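Local coordinates for hypothetical protein MJ1247 (PDB 1JEO), which catalyses the interconversion of 3-hexulose 6-phosphate and fructose 6-phosphate, a step toward ribose 5-phosphate, as a homotetrameric isomerase of the SIS family, at residues 31-36 and 155-160. Sequence-based numbering, arbitrary orientation.
Sequences DSLIDR and DLVIAE
Leu33 and Ile34 meet Val157 and Glu160 through carbon atoms alone, without a flat group taking part; the guanidinium of Arg36, on the far side of its helix, takes Ser32 OG at its edge, in its plane, by a nearly straight bond (Arg36 NE to Ser32 OG 3.2 Å, 177° at the hydrogen) one turn back. The interface itself is aliphatic. Val157 is shared: its CG2 lies 3.8 Å from Leu33 CD2, the two side chains meeting at about a right angle, whereas its CG1 also approaches Leu33 CD2; the Val157 and Ile34 side chains slide past each other in opposite directions, with Val157 CG1 4.2 Å from Ile34 CG1. In the SIS fold, a parallel sheet flanked by helices, this joins helix 24-39 to helix 144-164, and the segment axes, 10.7 Å apart at closest approach, cross at -65°. Leu33 also touches Ile113 of strand 112-115, which places it between sheet and helix. An extended Ile34 (chi2 167°) carries CD1 to 3.8 Å from Glu160 CB, so it meets the aliphatic root of that residue. The Glu160 carboxylate makes a salt bridge through OE2 to Lys163, while Asp31 OD1 forms one with Arg164.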
loop_
_atom_site.group_PDB
_atom_site.type_symbol
_atom_site.label_atom_id
_atom_site.label_comp_id
_atom_site.label_asym_id
_atom_site.label_seq_id
_atom_site.Cartn_x
_atom_site.Cartn_y
_atom_site.Cartn_z
ATOM N N ASP A 31 -11.480 5.462 0.365
ATOM C CA ASP A 31 -11.729 6.780 -0.231
ATOM C C ASP A 31 -10.662 7.785 0.184
ATOM O O ASP A 31 -10.203 8.577 -0.638
ATOM C CB ASP A 31 -13.115 7.321 0.156
ATOM C CG ASP A 31 -14.257 6.627 -0.584
ATOM O OD1 ASP A 31 -14.014 5.944 -1.600
ATOM O OD2 ASP A 31 -15.417 6.772 -0.142
ATOM N N SER A 32 -10.236 7.695 1.446
ATOM C CA SER A 32 -9.205 8.572 2.002
ATOM C C SER A 32 -7.842 8.274 1.375
ATOM O O SER A 32 -7.115 9.201 1.032
ATOM C CB SER A 32 -9.140 8.437 3.526
ATOM O OG SER A 32 -8.265 9.393 4.091
ATOM N N LEU A 33 -7.542 6.987 1.161
ATOM C CA LEU A 33 -6.278 6.554 0.544
ATOM C C LEU A 33 -6.163 7.108 -0.881
ATOM O O LEU A 33 -5.142 7.697 -1.232
ATOM C CB LEU A 33 -6.168 5.011 0.534
ATOM C CG LEU A 33 -5.069 4.262 -0.260
ATOM C CD1 LEU A 33 -3.671 4.624 0.200
ATOM C CD2 LEU A 33 -5.274 2.766 -0.130
ATOM N N ILE A 34 -7.250 6.985 -1.646
ATOM C CA ILE A 34 -7.336 7.456 -3.031
ATOM C C ILE A 34 -7.269 8.990 -3.123
ATOM O O ILE A 34 -6.573 9.524 -3.989
ATOM C CB ILE A 34 -8.624 6.892 -3.720
ATOM C CG1 ILE A 34 -8.502 5.369 -3.847
ATOM C CG2 ILE A 34 -8.856 7.521 -5.102
ATOM C CD1 ILE A 34 -9.782 4.675 -4.207
ATOM N N ASP A 35 -7.939 9.674 -2.195
ATOM C CA ASP A 35 -7.966 11.140 -2.144
ATOM C C ASP A 35 -6.565 11.712 -1.884
ATOM O O ASP A 35 -6.142 12.656 -2.558
ATOM C CB ASP A 35 -8.955 11.615 -1.069
ATOM C CG ASP A 35 -9.323 13.084 -1.208
ATOM O OD1 ASP A 35 -9.630 13.528 -2.336
ATOM O OD2 ASP A 35 -9.310 13.795 -0.181
ATOM N N ARG A 36 -5.836 11.074 -0.963
ATOM C CA ARG A 36 -4.468 11.467 -0.600
ATOM C C ARG A 36 -3.471 11.214 -1.731
ATOM O O ARG A 36 -2.530 11.987 -1.899
ATOM C CB ARG A 36 -4.015 10.736 0.664
ATOM C CG ARG A 36 -4.718 11.197 1.918
ATOM C CD ARG A 36 -4.388 10.283 3.077
ATOM N NE ARG A 36 -5.272 10.495 4.219
ATOM C CZ ARG A 36 -4.934 11.145 5.330
ATOM N NH1 ARG A 36 -3.721 11.661 5.474
ATOM N NH2 ARG A 36 -5.820 11.278 6.303
ATOM N N ASP A 155 -3.975 -3.712 -5.756
ATOM C CA ASP A 155 -4.351 -3.794 -7.170
ATOM C C ASP A 155 -5.804 -3.337 -7.326
ATOM O O ASP A 155 -6.168 -2.786 -8.365
ATOM C CB ASP A 155 -4.162 -5.207 -7.725
ATOM C CG ASP A 155 -2.692 -5.567 -7.956
ATOM O OD1 ASP A 155 -1.864 -4.668 -8.217
ATOM O OD2 ASP A 155 -2.370 -6.768 -7.906
ATOM N N LEU A 156 -6.608 -3.520 -6.271
ATOM C CA LEU A 156 -8.011 -3.083 -6.264
ATOM C C LEU A 156 -8.079 -1.558 -6.105
ATOM O O LEU A 156 -9.007 -0.927 -6.609
ATOM C CB LEU A 156 -8.828 -3.770 -5.158
ATOM C CG LEU A 156 -9.099 -5.281 -5.221
ATOM C CD1 LEU A 156 -9.896 -5.703 -4.003
ATOM C CD2 LEU A 156 -9.831 -5.661 -6.486
ATOM N N VAL A 157 -7.067 -0.976 -5.451
ATOM C CA VAL A 157 -6.962 0.481 -5.264
ATOM C C VAL A 157 -6.644 1.087 -6.639
ATOM O O VAL A 157 -7.254 2.082 -7.039
ATOM C CB VAL A 157 -5.859 0.854 -4.218
ATOM C CG1 VAL A 157 -5.602 2.362 -4.172
ATOM C CG2 VAL A 157 -6.285 0.373 -2.839
ATOM N N ILE A 158 -5.745 0.428 -7.377
ATOM C CA ILE A 158 -5.365 0.850 -8.728
ATOM C C ILE A 158 -6.600 0.774 -9.635
ATOM O O ILE A 158 -6.862 1.707 -10.395
ATOM C CB ILE A 158 -4.209 -0.034 -9.296
ATOM C CG1 ILE A 158 -2.918 0.199 -8.493
ATOM C CG2 ILE A 158 -3.981 0.235 -10.787
ATOM C CD1 ILE A 158 -2.358 1.634 -8.564
ATOM N N ALA A 159 -7.386 -0.296 -9.479
ATOM C CA ALA A 159 -8.618 -0.510 -10.252
ATOM C C ALA A 159 -9.602 0.631 -10.013
ATOM O O ALA A 159 -10.173 1.167 -10.964
ATOM C CB ALA A 159 -9.261 -1.844 -9.880
ATOM N N GLU A 160 -9.723 1.043 -8.749
ATOM C CA GLU A 160 -10.609 2.135 -8.372
ATOM C C GLU A 160 -10.104 3.509 -8.817
ATOM O O GLU A 160 -10.916 4.388 -9.110
ATOM C CB GLU A 160 -10.890 2.129 -6.866
ATOM C CG GLU A 160 -11.713 0.941 -6.369
ATOM C CD GLU A 160 -13.090 0.843 -7.011
ATOM O OE1 GLU A 160 -13.854 1.826 -6.946
ATOM O OE2 GLU A 160 -13.402 -0.224 -7.586
#